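Local coordinates for foldase protein PrsA (Streptococcus pneumoniae, PDB 5TVL), which probably assists the folding of secreted proteins outside the cell membrane and carries a parvulin-type peptidyl-prolyl cis-trans isomerase domain, at residues 116-121 with 215-220; 122-127 with 155-160; 128-133 with 206-211; 135-140 with 190-195; 177-182 with 194-199. One frame throughout, in Å; residues are numbered along the deposited sequence.

Contact 1. Residues 116-121 with 215-220; sequences YTPDVT and KKTEKS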
# COMPACT_ATOMS: atom_id res chain seq x y z
N TYR A 116 -7.93 5.08 16.17
CA TYR A 116 -8.63 3.79 16.15
C TYR A 116 -10.08 3.91 16.62
O TYR A 116 -10.37 4.62 17.58
CB TYR A 116 -7.88 2.77 17.03
CG TYR A 116 -8.55 1.42 17.17
CD1 TYR A 116 -8.38 0.43 16.21
CD2 TYR A 116 -9.34 1.13 18.29
CE1 TYR A 116 -8.99 -0.82 16.35
CE2 TYR A 116 -9.95 -0.11 18.43
CZ TYR A 116 -9.77 -1.08 17.47
OH TYR A 116 -10.38 -2.30 17.62
N THR A 117 -10.97 3.20 15.93
CA THR A 117 -12.39 3.10 16.27
C THR A 117 -12.69 1.62 16.52
O THR A 117 -12.33 0.78 15.70
CB THR A 117 -13.27 3.62 15.11
OG1 THR A 117 -12.76 4.86 14.63
CG2 THR A 117 -14.71 3.81 15.56
N PRO A 118 -13.34 1.29 17.66
CA PRO A 118 -13.50 -0.11 18.05
C PRO A 118 -14.51 -0.88 17.20
O PRO A 118 -15.15 -0.31 16.32
CB PRO A 118 -13.97 -0.01 19.50
CG PRO A 118 -14.75 1.26 19.53
CD PRO A 118 -14.02 2.19 18.61
N ASP A 119 -14.64 -2.18 17.48
CA ASP A 119 -15.52 -3.07 16.71
C ASP A 119 -16.96 -2.55 16.65
O ASP A 119 -17.54 -2.19 17.68
CB ASP A 119 -15.52 -4.51 17.27
CG ASP A 119 -14.39 -5.36 16.70
OD1 ASP A 119 -14.20 -5.38 15.46
OD2 ASP A 119 -13.70 -6.05 17.48
N VAL A 120 -17.50 -2.47 15.44
CA VAL A 120 -18.92 -2.19 15.22
C VAL A 120 -19.48 -3.31 14.35
O VAL A 120 -18.82 -3.77 13.41
CB VAL A 120 -19.16 -0.80 14.58
CG1 VAL A 120 -18.39 0.27 15.34
CG2 VAL A 120 -18.79 -0.76 13.10
N THR A 121 -20.67 -3.79 14.70
CA THR A 121 -21.40 -4.73 13.86
C THR A 121 -22.29 -3.93 12.91
O THR A 121 -22.76 -2.84 13.25
CB THR A 121 -22.25 -5.70 14.70
OG1 THR A 121 -21.45 -6.25 15.74
CG2 THR A 121 -22.81 -6.83 13.83
N LYS A 215 -24.70 -2.63 15.73
CA LYS A 215 -24.09 -2.47 17.06
C LYS A 215 -22.81 -1.63 16.96
O LYS A 215 -22.14 -1.63 15.93
CB LYS A 215 -23.77 -3.85 17.65
CG LYS A 215 -23.57 -3.89 19.16
CD LYS A 215 -24.88 -3.65 19.92
CE LYS A 215 -24.76 -4.02 21.39
NZ LYS A 215 -24.92 -5.48 21.64
N LYS A 216 -22.51 -0.91 18.04
CA LYS A 216 -21.32 -0.05 18.12
C LYS A 216 -20.71 -0.16 19.52
O LYS A 216 -21.39 0.08 20.51
CB LYS A 216 -21.70 1.41 17.84
CG LYS A 216 -20.52 2.37 17.72
CD LYS A 216 -20.95 3.83 17.76
CE LYS A 216 -21.76 4.22 16.53
NZ LYS A 216 -21.94 5.70 16.42
N THR A 217 -19.44 -0.54 19.58
CA THR A 217 -18.71 -0.59 20.85
C THR A 217 -18.40 0.84 21.31
O THR A 217 -18.03 1.69 20.49
CB THR A 217 -17.39 -1.39 20.72
OG1 THR A 217 -17.69 -2.74 20.33
CG2 THR A 217 -16.62 -1.42 22.05
N GLU A 218 -18.56 1.09 22.60
CA GLU A 218 -18.20 2.38 23.20
C GLU A 218 -16.68 2.39 23.40
O GLU A 218 -16.14 1.48 24.03
CB GLU A 218 -18.92 2.57 24.54
CG GLU A 218 -18.82 3.97 25.12
CD GLU A 218 -19.57 4.12 26.44
OE1 GLU A 218 -20.75 3.73 26.51
OE2 GLU A 218 -18.97 4.66 27.41
N LYS A 219 -16.02 3.41 22.86
CA LYS A 219 -14.56 3.50 22.90
C LYS A 219 -14.05 3.74 24.33
O LYS A 219 -14.32 4.78 24.92
CB LYS A 219 -14.06 4.60 21.97
CG LYS A 219 -12.54 4.63 21.82
CD LYS A 219 -12.11 5.57 20.71
CE LYS A 219 -10.60 5.58 20.58
NZ LYS A 219 -10.13 6.49 19.50
N SER A 220 -13.31 2.77 24.86
CA SER A 220 -12.76 2.84 26.22
C SER A 220 -11.76 3.98 26.43
O SER A 220 -11.20 4.51 25.47
CB SER A 220 -12.10 1.51 26.59
OG SER A 220 -11.32 1.61 27.78
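The first and last strands of the parvulin-type domain run antiparallel here, forming the central pair of its four-stranded sheet. At Thr121 and Lys215, a hydrogen-bonded pair, Lys215 N donates nearly straight to Thr121 O at 3.2 Å, whereas the return bond from Thr121 N to Lys215 O is bent and weak. Their side chains cross obliquely, CB against CB at 3.8 Å, and the Lys215 chain then bends at chi2 and leads away. On the other face, Val120 and Lys216 form a non-hydrogen-bonded pair and lie side by side. Val120 places CG1 beside its own backbone N (chi1 -49°), where it meets CG of Lys216 at 3.8 Å; the far end of this lysine reaches Leu187 O. Where the strands end, Thr217 keeps OG1 beside its backbone N (chi1 -60°), so N and OG1 both donate to Asp119 O, the hydroxyl along a lone pair at 2.7 Å. The same torsion turns CG2 toward Pro118, whose CB it meets at 3.9 Å, while Pro118 CD rests on Lys219 CB. Lys219 is fully extended, with CG anti to the backbone N, and it reaches back to the end of helix 106-115, where its amine also bonds Phe113 O and makes a cation-pi contact with the Phe113 ring. Its NZ donates to Tyr116 O at 2.7 Å, in the plane of that carbonyl.

Contact 2. Residues 122-127 with 155-160; sequences AQIIRL and STDEKT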
# COMPACT_ATOMS: atom_id res chain seq x y z
N ALA A 122 -22.49 -4.46 11.71
CA ALA A 122 -23.32 -3.82 10.71
C ALA A 122 -23.71 -4.81 9.63
O ALA A 122 -23.13 -5.89 9.54
CB ALA A 122 -22.59 -2.64 10.08
N GLN A 123 -24.71 -4.44 8.83
CA GLN A 123 -25.15 -5.23 7.70
C GLN A 123 -24.91 -4.44 6.42
O GLN A 123 -25.31 -3.28 6.34
CB GLN A 123 -26.63 -5.58 7.84
CG GLN A 123 -26.94 -6.45 9.06
CD GLN A 123 -28.42 -6.54 9.35
OE1 GLN A 123 -29.24 -6.63 8.43
NE2 GLN A 123 -28.78 -6.54 10.63
N ILE A 124 -24.25 -5.06 5.44
CA ILE A 124 -23.92 -4.40 4.17
C ILE A 124 -24.63 -5.08 3.00
O ILE A 124 -24.97 -6.26 3.08
CB ILE A 124 -22.39 -4.34 3.91
CG1 ILE A 124 -21.75 -5.74 3.87
CG2 ILE A 124 -21.70 -3.49 4.97
CD1 ILE A 124 -20.31 -5.73 3.39
N ILE A 125 -24.86 -4.31 1.94
CA ILE A 125 -25.44 -4.82 0.69
C ILE A 125 -24.63 -4.27 -0.49
O ILE A 125 -24.79 -3.11 -0.87
CB ILE A 125 -26.94 -4.42 0.53
CG1 ILE A 125 -27.74 -4.82 1.78
CG2 ILE A 125 -27.55 -5.06 -0.71
CD1 ILE A 125 -29.20 -4.41 1.75
N ARG A 126 -23.75 -5.10 -1.05
CA ARG A 126 -22.96 -4.72 -2.24
C ARG A 126 -23.79 -4.94 -3.52
O ARG A 126 -24.52 -5.93 -3.63
CB ARG A 126 -21.66 -5.52 -2.31
CG ARG A 126 -20.64 -4.96 -3.29
CD ARG A 126 -19.32 -5.72 -3.22
NE ARG A 126 -19.44 -7.08 -3.74
CZ ARG A 126 -18.44 -7.97 -3.78
NH1 ARG A 126 -17.22 -7.66 -3.33
NH2 ARG A 126 -18.66 -9.19 -4.27
N LEU A 127 -23.66 -4.02 -4.47
CA LEU A 127 -24.44 -4.03 -5.71
C LEU A 127 -23.57 -3.65 -6.92
O LEU A 127 -22.61 -2.89 -6.78
CB LEU A 127 -25.61 -3.05 -5.59
CG LEU A 127 -26.77 -3.51 -4.70
CD1 LEU A 127 -27.16 -2.44 -3.68
CD2 LEU A 127 -27.97 -3.96 -5.52
N SER A 155 -27.85 -8.73 -2.36
CA SER A 155 -26.41 -8.49 -2.14
C SER A 155 -25.51 -9.38 -3.01
O SER A 155 -25.64 -10.61 -2.98
CB SER A 155 -26.05 -8.68 -0.66
OG SER A 155 -24.75 -8.21 -0.38
N THR A 156 -24.62 -8.75 -3.77
CA THR A 156 -23.61 -9.44 -4.58
C THR A 156 -22.52 -10.10 -3.73
O THR A 156 -21.97 -11.13 -4.13
CB THR A 156 -22.91 -8.47 -5.57
OG1 THR A 156 -23.90 -7.71 -6.28
CG2 THR A 156 -22.04 -9.23 -6.57
N ASP A 157 -22.20 -9.51 -2.58
CA ASP A 157 -21.21 -10.07 -1.67
C ASP A 157 -21.77 -11.38 -1.10
O ASP A 157 -22.57 -11.37 -0.16
CB ASP A 157 -20.85 -9.07 -0.56
CG ASP A 157 -19.58 -9.45 0.22
OD1 ASP A 157 -19.12 -10.61 0.14
OD2 ASP A 157 -19.03 -8.57 0.91
N GLU A 158 -21.33 -12.50 -1.68
CA GLU A 158 -21.80 -13.83 -1.29
C GLU A 158 -21.35 -14.25 0.11
O GLU A 158 -21.98 -15.11 0.73
CB GLU A 158 -21.34 -14.89 -2.31
CG GLU A 158 -21.90 -14.73 -3.72
CD GLU A 158 -23.31 -15.28 -3.88
OE1 GLU A 158 -24.23 -14.73 -3.25
OE2 GLU A 158 -23.49 -16.24 -4.65
N LYS A 159 -20.26 -13.64 0.60
CA LYS A 159 -19.76 -13.91 1.96
C LYS A 159 -20.72 -13.39 3.02
O LYS A 159 -21.06 -14.11 3.96
CB LYS A 159 -18.36 -13.29 2.17
CG LYS A 159 -17.28 -13.67 1.15
CD LYS A 159 -17.15 -15.17 0.89
CE LYS A 159 -16.78 -15.95 2.14
NZ LYS A 159 -16.58 -17.39 1.84
N THR A 160 -21.15 -12.14 2.87
CA THR A 160 -22.08 -11.51 3.81
C THR A 160 -23.54 -11.94 3.61
O THR A 160 -24.30 -11.98 4.58
CB THR A 160 -22.00 -9.97 3.75
OG1 THR A 160 -22.45 -9.51 2.46
CG2 THR A 160 -20.58 -9.49 4.00
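Thr156 N donates almost straight to Arg126 O at 2.8 Å, approaching from above the carbonyl plane, and this is the firmest link between the far end of strand 120-127 and the turn that follows helix 147-154. A weak bond accompanies it from Arg126 N to Ser155 OG. That hydroxyl is anti to its own backbone N (chi1 -168°), while Ser155 CB lies against Ile125 CG2 at 3.9 Å. Arg126 bends at chi3 (69°), laying its guanidinium across Asp157 so that CB of the aspartate lies over one face, toward its rim; the carboxylate is turned only 19° from the guanidinium plane. Farther along, Ile124 points CD1 at Thr160 CG2, 3.8 Å away, with Asp157 OD2 close by.

The second shell fixes these groups. Asp157 is the N-cap of the weakly bonded helix 158-161, its OD1 accepting from Lys159 N at 3.3 Å, and Thr160 OG1 returns a bond to Asp157 O. Thr156 OG1 is held by Asn128 OD1, and Arg126 NH2 bonds Tyr204 OH of the second subunit, which also packs on Asp157. Arg126 NH2 and Asp157 OD1 remain 4.7 Å apart, too far for a salt bridge, yet their opposite charges, together with the capped helix start, would be expected to keep the buried aspartate ionised.

Contact 3. Residues 128-133 with 206-211; sequences NNEDKA and SQYYIV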
# COMPACT_ATOMS: atom_id res chain seq x y z
N ASN A 128 -23.92 -4.19 -8.08
CA ASN A 128 -23.19 -3.93 -9.33
C ASN A 128 -23.71 -2.69 -10.05
O ASN A 128 -22.92 -1.89 -10.52
CB ASN A 128 -23.26 -5.14 -10.27
CG ASN A 128 -22.52 -6.35 -9.71
OD1 ASN A 128 -22.48 -6.55 -8.50
ND2 ASN A 128 -21.94 -7.15 -10.59
N ASN A 129 -25.03 -2.55 -10.12
CA ASN A 129 -25.67 -1.42 -10.81
C ASN A 129 -25.91 -0.27 -9.83
O ASN A 129 -26.21 -0.51 -8.65
CB ASN A 129 -27.00 -1.89 -11.42
CG ASN A 129 -27.52 -0.97 -12.52
OD1 ASN A 129 -27.25 0.23 -12.53
ND2 ASN A 129 -28.28 -1.54 -13.44
N GLU A 130 -25.79 0.96 -10.31
CA GLU A 130 -26.11 2.15 -9.51
C GLU A 130 -27.62 2.35 -9.37
O GLU A 130 -28.10 2.66 -8.27
CB GLU A 130 -25.49 3.42 -10.08
CG GLU A 130 -25.81 4.67 -9.25
CD GLU A 130 -24.79 5.77 -9.40
OE1 GLU A 130 -24.45 6.12 -10.55
OE2 GLU A 130 -24.34 6.30 -8.36
N ASP A 131 -28.36 2.20 -10.47
CA ASP A 131 -29.83 2.35 -10.46
C ASP A 131 -30.53 1.30 -9.59
O ASP A 131 -31.55 1.61 -8.97
CB ASP A 131 -30.41 2.32 -11.88
CG ASP A 131 -30.14 3.60 -12.67
OD1 ASP A 131 -29.73 4.63 -12.08
OD2 ASP A 131 -30.35 3.58 -13.90
N LYS A 132 -29.99 0.08 -9.54
CA LYS A 132 -30.50 -0.96 -8.63
C LYS A 132 -30.20 -0.64 -7.16
O LYS A 132 -30.99 -0.98 -6.28
CB LYS A 132 -29.93 -2.34 -9.00
CG LYS A 132 -30.73 -3.50 -8.42
CD LYS A 132 -30.00 -4.82 -8.58
CE LYS A 132 -30.75 -5.94 -7.88
NZ LYS A 132 -30.02 -7.23 -7.96
N ALA A 133 -29.06 0.00 -6.89
CA ALA A 133 -28.71 0.45 -5.54
C ALA A 133 -29.62 1.58 -5.04
O ALA A 133 -29.94 1.63 -3.85
CB ALA A 133 -27.25 0.88 -5.47
N SER A 206 -16.78 -0.93 -10.68
CA SER A 206 -17.39 -0.06 -9.67
C SER A 206 -18.48 -0.79 -8.88
O SER A 206 -19.38 -1.39 -9.46
CB SER A 206 -17.96 1.22 -10.30
OG SER A 206 -19.02 0.94 -11.18
N GLN A 207 -18.36 -0.75 -7.55
CA GLN A 207 -19.31 -1.40 -6.64
C GLN A 207 -20.06 -0.33 -5.85
O GLN A 207 -19.57 0.78 -5.66
CB GLN A 207 -18.58 -2.34 -5.67
CG GLN A 207 -17.79 -3.48 -6.31
CD GLN A 207 -18.66 -4.61 -6.87
OE1 GLN A 207 -19.50 -4.39 -7.74
NE2 GLN A 207 -18.44 -5.82 -6.38
N TYR A 208 -21.27 -0.69 -5.42
CA TYR A 208 -22.15 0.23 -4.70
C TYR A 208 -22.64 -0.47 -3.43
O TYR A 208 -23.09 -1.61 -3.48
CB TYR A 208 -23.32 0.66 -5.59
CG TYR A 208 -22.86 1.27 -6.89
CD1 TYR A 208 -22.58 0.47 -8.00
CD2 TYR A 208 -22.67 2.65 -7.01
CE1 TYR A 208 -22.13 1.02 -9.19
CE2 TYR A 208 -22.23 3.21 -8.20
CZ TYR A 208 -21.96 2.39 -9.28
OH TYR A 208 -21.52 2.93 -10.47
N TYR A 209 -22.54 0.23 -2.30
CA TYR A 209 -22.82 -0.35 -0.98
C TYR A 209 -23.93 0.42 -0.26
O TYR A 209 -24.07 1.63 -0.43
CB TYR A 209 -21.56 -0.33 -0.11
CG TYR A 209 -20.40 -1.12 -0.67
CD1 TYR A 209 -19.54 -0.56 -1.61
CD2 TYR A 209 -20.14 -2.42 -0.23
CE1 TYR A 209 -18.46 -1.27 -2.11
CE2 TYR A 209 -19.06 -3.14 -0.72
CZ TYR A 209 -18.22 -2.56 -1.66
OH TYR A 209 -17.15 -3.26 -2.17
N ILE A 210 -24.72 -0.31 0.53
CA ILE A 210 -25.68 0.28 1.46
C ILE A 210 -25.39 -0.36 2.81
O ILE A 210 -25.34 -1.58 2.91
CB ILE A 210 -27.15 0.01 1.04
CG1 ILE A 210 -27.42 0.54 -0.38
CG2 ILE A 210 -28.12 0.66 2.02
CD1 ILE A 210 -28.70 0.04 -1.01
N VAL A 211 -25.19 0.47 3.84
CA VAL A 211 -24.79 0.00 5.17
C VAL A 211 -25.91 0.26 6.18
O VAL A 211 -26.57 1.30 6.14
CB VAL A 211 -23.50 0.70 5.66
CG1 VAL A 211 -23.03 0.13 6.99
CG2 VAL A 211 -22.39 0.57 4.63
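Tyr208 has the largest surface buried, and its ring carries much of the contact. Glu130 lies over one face: its CB sits 4.0 Å from the ring centroid, 23° off the normal, a CH-pi contact. Beyond it the extended glutamate carries its carboxylate past CE2, inclined 40° to the ring. At the ring edge, near its plane, Asn128 O approaches CE1 at 3.3 Å. With CG anti to the carbonyl carbon (chi1 -56°), the tyrosine projects from strand 207-216 toward the start of helix 130-139.

Farther along the same face of the strand, Ala133 CB meets Tyr208 CB at 3.9 Å, an apolar contact, while Ile210 CD1 packs against the backbone oxygen of Ala133 at 3.5 Å. In the parvulin-type domain this is the first helix after the opening strand, packed on the last strand, one of the two inner strands of the sheet; Leu127 and Val195 fill in around Ala133.

The polar interactions lie at the turn. Asn129 is the N-cap of the helix: its OD1 accepts from Asp131 N at 3.1 Å, the donor standing above the amide carbonyl plane. Asn128 and Gln207 run side by side without bonding, OD1 of the former lying 3.8 Å from OE1 of the latter, and Asn128 OD1 takes its hydrogen bond from Thr156 OG1.

Contact 4. Residues 135-140 with 190-195; sequences EVLEKA and DGVSDV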
# COMPACT_ATOMS: atom_id res chain seq x y z
N GLU A 135 -32.73 1.85 -6.02
CA GLU A 135 -33.99 1.12 -5.82
C GLU A 135 -34.05 0.47 -4.44
O GLU A 135 -35.03 0.64 -3.71
CB GLU A 135 -34.17 0.06 -6.92
CG GLU A 135 -35.54 -0.59 -6.97
CD GLU A 135 -35.73 -1.50 -8.18
OE1 GLU A 135 -34.73 -1.95 -8.77
OE2 GLU A 135 -36.90 -1.78 -8.54
N VAL A 136 -33.00 -0.28 -4.09
CA VAL A 136 -32.91 -0.98 -2.80
C VAL A 136 -32.74 -0.01 -1.61
O VAL A 136 -33.19 -0.31 -0.50
CB VAL A 136 -31.77 -2.04 -2.82
CG1 VAL A 136 -31.54 -2.66 -1.44
CG2 VAL A 136 -32.10 -3.14 -3.83
N LEU A 137 -32.10 1.14 -1.83
CA LEU A 137 -31.91 2.16 -0.78
C LEU A 137 -33.24 2.70 -0.24
O LEU A 137 -33.42 2.76 0.98
CB LEU A 137 -31.06 3.33 -1.30
CG LEU A 137 -30.85 4.53 -0.36
CD1 LEU A 137 -30.29 4.10 0.99
CD2 LEU A 137 -29.94 5.56 -1.00
N GLU A 138 -34.15 3.07 -1.14
CA GLU A 138 -35.46 3.60 -0.75
C GLU A 138 -36.34 2.54 -0.07
O GLU A 138 -37.13 2.87 0.82
CB GLU A 138 -36.19 4.19 -1.96
CG GLU A 138 -37.42 5.01 -1.60
CD GLU A 138 -37.93 5.88 -2.74
OE1 GLU A 138 -37.12 6.63 -3.33
OE2 GLU A 138 -39.14 5.82 -3.05
N LYS A 139 -36.20 1.28 -0.48
CA LYS A 139 -36.83 0.15 0.21
C LYS A 139 -36.23 -0.08 1.60
O LYS A 139 -36.95 -0.44 2.53
CB LYS A 139 -36.72 -1.13 -0.64
CG LYS A 139 -37.53 -1.09 -1.92
CD LYS A 139 -37.44 -2.40 -2.69
CE LYS A 139 -38.26 -2.35 -3.97
NZ LYS A 139 -38.14 -3.60 -4.76
N ALA A 140 -34.92 0.14 1.73
CA ALA A 140 -34.21 0.00 3.01
C ALA A 140 -34.23 1.26 3.91
O ALA A 140 -33.45 1.33 4.86
CB ALA A 140 -32.77 -0.43 2.76
N ASP A 190 -29.12 1.44 14.28
CA ASP A 190 -30.30 1.24 13.42
C ASP A 190 -30.45 2.32 12.34
O ASP A 190 -31.57 2.62 11.91
CB ASP A 190 -31.59 1.09 14.25
CG ASP A 190 -31.51 -0.01 15.30
OD1 ASP A 190 -30.94 -1.08 15.01
OD2 ASP A 190 -32.02 0.20 16.42
N GLY A 191 -29.33 2.87 11.88
CA GLY A 191 -29.31 3.94 10.87
C GLY A 191 -28.82 3.39 9.54
O GLY A 191 -27.89 2.60 9.50
N VAL A 192 -29.46 3.84 8.45
CA VAL A 192 -29.18 3.35 7.10
C VAL A 192 -28.47 4.44 6.30
O VAL A 192 -28.96 5.57 6.21
CB VAL A 192 -30.47 2.91 6.37
CG1 VAL A 192 -30.18 2.49 4.94
CG2 VAL A 192 -31.17 1.79 7.13
N SER A 193 -27.32 4.09 5.72
CA SER A 193 -26.57 5.01 4.87
C SER A 193 -27.23 5.16 3.50
O SER A 193 -28.06 4.33 3.11
CB SER A 193 -25.12 4.53 4.68
OG SER A 193 -25.04 3.40 3.82
N ASP A 194 -26.86 6.21 2.78
CA ASP A 194 -27.16 6.34 1.35
C ASP A 194 -26.17 5.47 0.57
O ASP A 194 -25.36 4.75 1.17
CB ASP A 194 -27.07 7.81 0.93
CG ASP A 194 -28.11 8.68 1.62
OD1 ASP A 194 -29.32 8.38 1.50
OD2 ASP A 194 -27.72 9.67 2.28
N VAL A 195 -26.23 5.51 -0.77
CA VAL A 195 -25.35 4.69 -1.60
C VAL A 195 -23.89 5.15 -1.46
O VAL A 195 -23.59 6.34 -1.64
CB VAL A 195 -25.76 4.67 -3.10
CG1 VAL A 195 -24.78 3.81 -3.92
CG2 VAL A 195 -27.18 4.15 -3.27
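The one flat side-chain group touching across this contact is the Asp194 carboxylate, whose OD1 lies 3.8 Å from Leu137 CD2; its other oxygen has a long, weak ion pair with Arg70 of the second subunit. Leu137 reaches the backbone on both sides of Asp194 CA. With CG anti to the backbone N (chi1 176°), its two methyls spread along the loop: CD1 approaches Ser193 O at 3.1 Å, while CD2 rests near Asp194 CA and against Val195 CG2 at 3.8 Å. One turn on, where helix 130-139 ends, Val192 directs CG2 to Ala140 O at 3.3 Å, and its CG1 faces the Ala140 methyl more loosely. The contact is thus largely apolar side chain against backbone. Ser193 faces away and spans two partners, Asp194 O and Val211 N. Loop 190-195 runs beside strand 207-216, bonded to it at Val211 and Leu213, and helix 130-139 packs on both, while helix 147-154 packs against Ala140 through Phe147 and Leu150.

Contact 5. Residues 177-182 with 194-199; sequences PEQVKK and DVITAT. With SO4 (sulfate ion), chain L.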
# COMPACT_ATOMS: atom_id res chain seq x y z
N PRO A 177 -14.14 -1.70 2.56
CA PRO A 177 -13.53 -0.48 1.98
C PRO A 177 -13.57 0.74 2.92
O PRO A 177 -14.44 0.84 3.78
CB PRO A 177 -14.38 -0.21 0.73
CG PRO A 177 -15.17 -1.45 0.48
CD PRO A 177 -15.34 -2.11 1.81
N GLU A 178 -12.62 1.66 2.71
CA GLU A 178 -12.45 2.83 3.58
C GLU A 178 -13.71 3.69 3.69
O GLU A 178 -14.12 4.04 4.79
CB GLU A 178 -11.26 3.68 3.09
CG GLU A 178 -10.97 4.95 3.90
CD GLU A 178 -10.71 4.69 5.37
OE1 GLU A 178 -10.22 3.59 5.73
OE2 GLU A 178 -10.98 5.60 6.19
N GLN A 179 -14.30 4.00 2.54
CA GLN A 179 -15.54 4.80 2.49
C GLN A 179 -16.78 4.09 3.05
O GLN A 179 -17.73 4.75 3.47
CB GLN A 179 -15.83 5.30 1.06
CG GLN A 179 -15.99 4.22 -0.01
CD GLN A 179 -14.72 3.98 -0.81
OE1 GLN A 179 -13.66 3.77 -0.23
NE2 GLN A 179 -14.82 4.01 -2.14
N VAL A 180 -16.76 2.75 3.07
CA VAL A 180 -17.83 1.98 3.72
C VAL A 180 -17.69 2.03 5.24
O VAL A 180 -18.69 2.13 5.96
CB VAL A 180 -17.87 0.51 3.23
CG1 VAL A 180 -18.96 -0.28 3.94
CG2 VAL A 180 -18.07 0.45 1.72
N LYS A 181 -16.44 1.95 5.72
CA LYS A 181 -16.14 2.04 7.15
C LYS A 181 -16.48 3.42 7.72
O LYS A 181 -17.17 3.52 8.73
CB LYS A 181 -14.67 1.73 7.43
CG LYS A 181 -14.28 0.27 7.19
CD LYS A 181 -12.88 -0.04 7.69
CE LYS A 181 -11.83 0.78 6.95
NZ LYS A 181 -10.46 0.23 7.12
N LYS A 182 -15.98 4.46 7.06
CA LYS A 182 -16.22 5.84 7.51
C LYS A 182 -17.70 6.19 7.50
O LYS A 182 -18.18 6.86 8.42
CB LYS A 182 -15.42 6.84 6.67
CG LYS A 182 -13.92 6.82 6.93
CD LYS A 182 -13.56 7.52 8.24
CE LYS A 182 -12.07 7.48 8.52
NZ LYS A 182 -11.26 8.22 7.50
N ASP A 194 -26.86 6.21 2.78
CA ASP A 194 -27.16 6.34 1.35
C ASP A 194 -26.17 5.47 0.57
O ASP A 194 -25.36 4.75 1.17
CB ASP A 194 -27.07 7.81 0.93
CG ASP A 194 -28.11 8.68 1.62
OD1 ASP A 194 -29.32 8.38 1.50
OD2 ASP A 194 -27.72 9.67 2.28
N VAL A 195 -26.23 5.51 -0.77
CA VAL A 195 -25.35 4.69 -1.60
C VAL A 195 -23.89 5.15 -1.46
O VAL A 195 -23.59 6.34 -1.64
CB VAL A 195 -25.76 4.67 -3.10
CG1 VAL A 195 -24.78 3.81 -3.92
CG2 VAL A 195 -27.18 4.15 -3.27
N ILE A 196 -23.02 4.21 -1.10
CA ILE A 196 -21.57 4.41 -1.06
C ILE A 196 -21.03 3.79 -2.33
O ILE A 196 -21.53 2.76 -2.78
CB ILE A 196 -20.95 3.71 0.17
CG1 ILE A 196 -21.56 4.25 1.47
CG2 ILE A 196 -19.43 3.87 0.19
CD1 ILE A 196 -21.63 3.23 2.58
N THR A 197 -20.00 4.41 -2.91
CA THR A 197 -19.47 4.00 -4.21
C THR A 197 -17.96 3.73 -4.14
O THR A 197 -17.18 4.62 -3.79
CB THR A 197 -19.74 5.08 -5.28
OG1 THR A 197 -21.13 5.44 -5.24
CG2 THR A 197 -19.40 4.57 -6.68
N ALA A 198 -17.58 2.49 -4.44
CA ALA A 198 -16.19 2.14 -4.76
C ALA A 198 -16.05 2.32 -6.27
O ALA A 198 -16.57 1.52 -7.04
CB ALA A 198 -15.88 0.71 -4.35
N THR A 199 -15.35 3.38 -6.68
CA THR A 199 -15.34 3.82 -8.08
C THR A 199 -14.65 2.84 -9.05
O THR A 199 -13.88 1.96 -8.63
CB THR A 199 -14.70 5.23 -8.21
OG1 THR A 199 -15.07 5.81 -9.47
CG2 THR A 199 -13.17 5.18 -8.09
S SO4 L . -12.93 12.27 5.74
O1 SO4 L . -12.10 11.07 5.95
O2 SO4 L . -13.59 12.21 4.42
O3 SO4 L . -13.97 12.35 6.80
O4 SO4 L . -12.08 13.48 5.82
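Ile196 has the most surface buried, and it points from its strand toward helix 178-186. With CG1 anti to the carbonyl carbon (chi1 -59°), CG2 is anti to the backbone N and sits between two helix residues, 3.5 Å from Gln179 CG and 4.0 Å from Val180 CG2. Gln179 comes next. CG takes the crowded position between backbone N and carbonyl carbon (chi1 59°), and a bend at chi2 carries the amide along the strand, where NE2 donates to Thr197 O at 2.9 Å. The bond is straight and in the Gln179 amide plane, but arrives above the carbonyl plane; NE2 also passes close to Ala198 CA. Val180 crosses Ile196 at about a right angle. Farther round the helix, Glu178 pairs with Lys182 and, at longer range, Lys181, and Lys182 weakly bonds a sulfate ion, probably from the crystallisation liquor. Residues 178-182 run nearly antiparallel to strand 196-198, the axes 8.3 Å apart at closest approach, with Tyr209 and Val211 of strand 207-216 packing on Val180.

Overall arrangement
All five contacts belong to the parvulin-type domain and are built on or around its four-stranded antiparallel sheet. Contact 1 closes the longest loop, pairing strands 120-127 and 207-216, and contacts 2 to 5 are nested inside it. Contacts 4 and 5 are both nested inside contact 3 and share Asp194 and Val195, while contact 2 crosses contacts 3 and 4 in the chain. Contact 3 is central, its centre about 10 to 11 Å from those of contacts 2, 4 and 5, whereas the centre of contact 1 stands 18 to 26 Å from the rest, beside helix 106-115. Contacts 2, 4 and 5 also meet the second subunit, so several parts of the domain border that subunit.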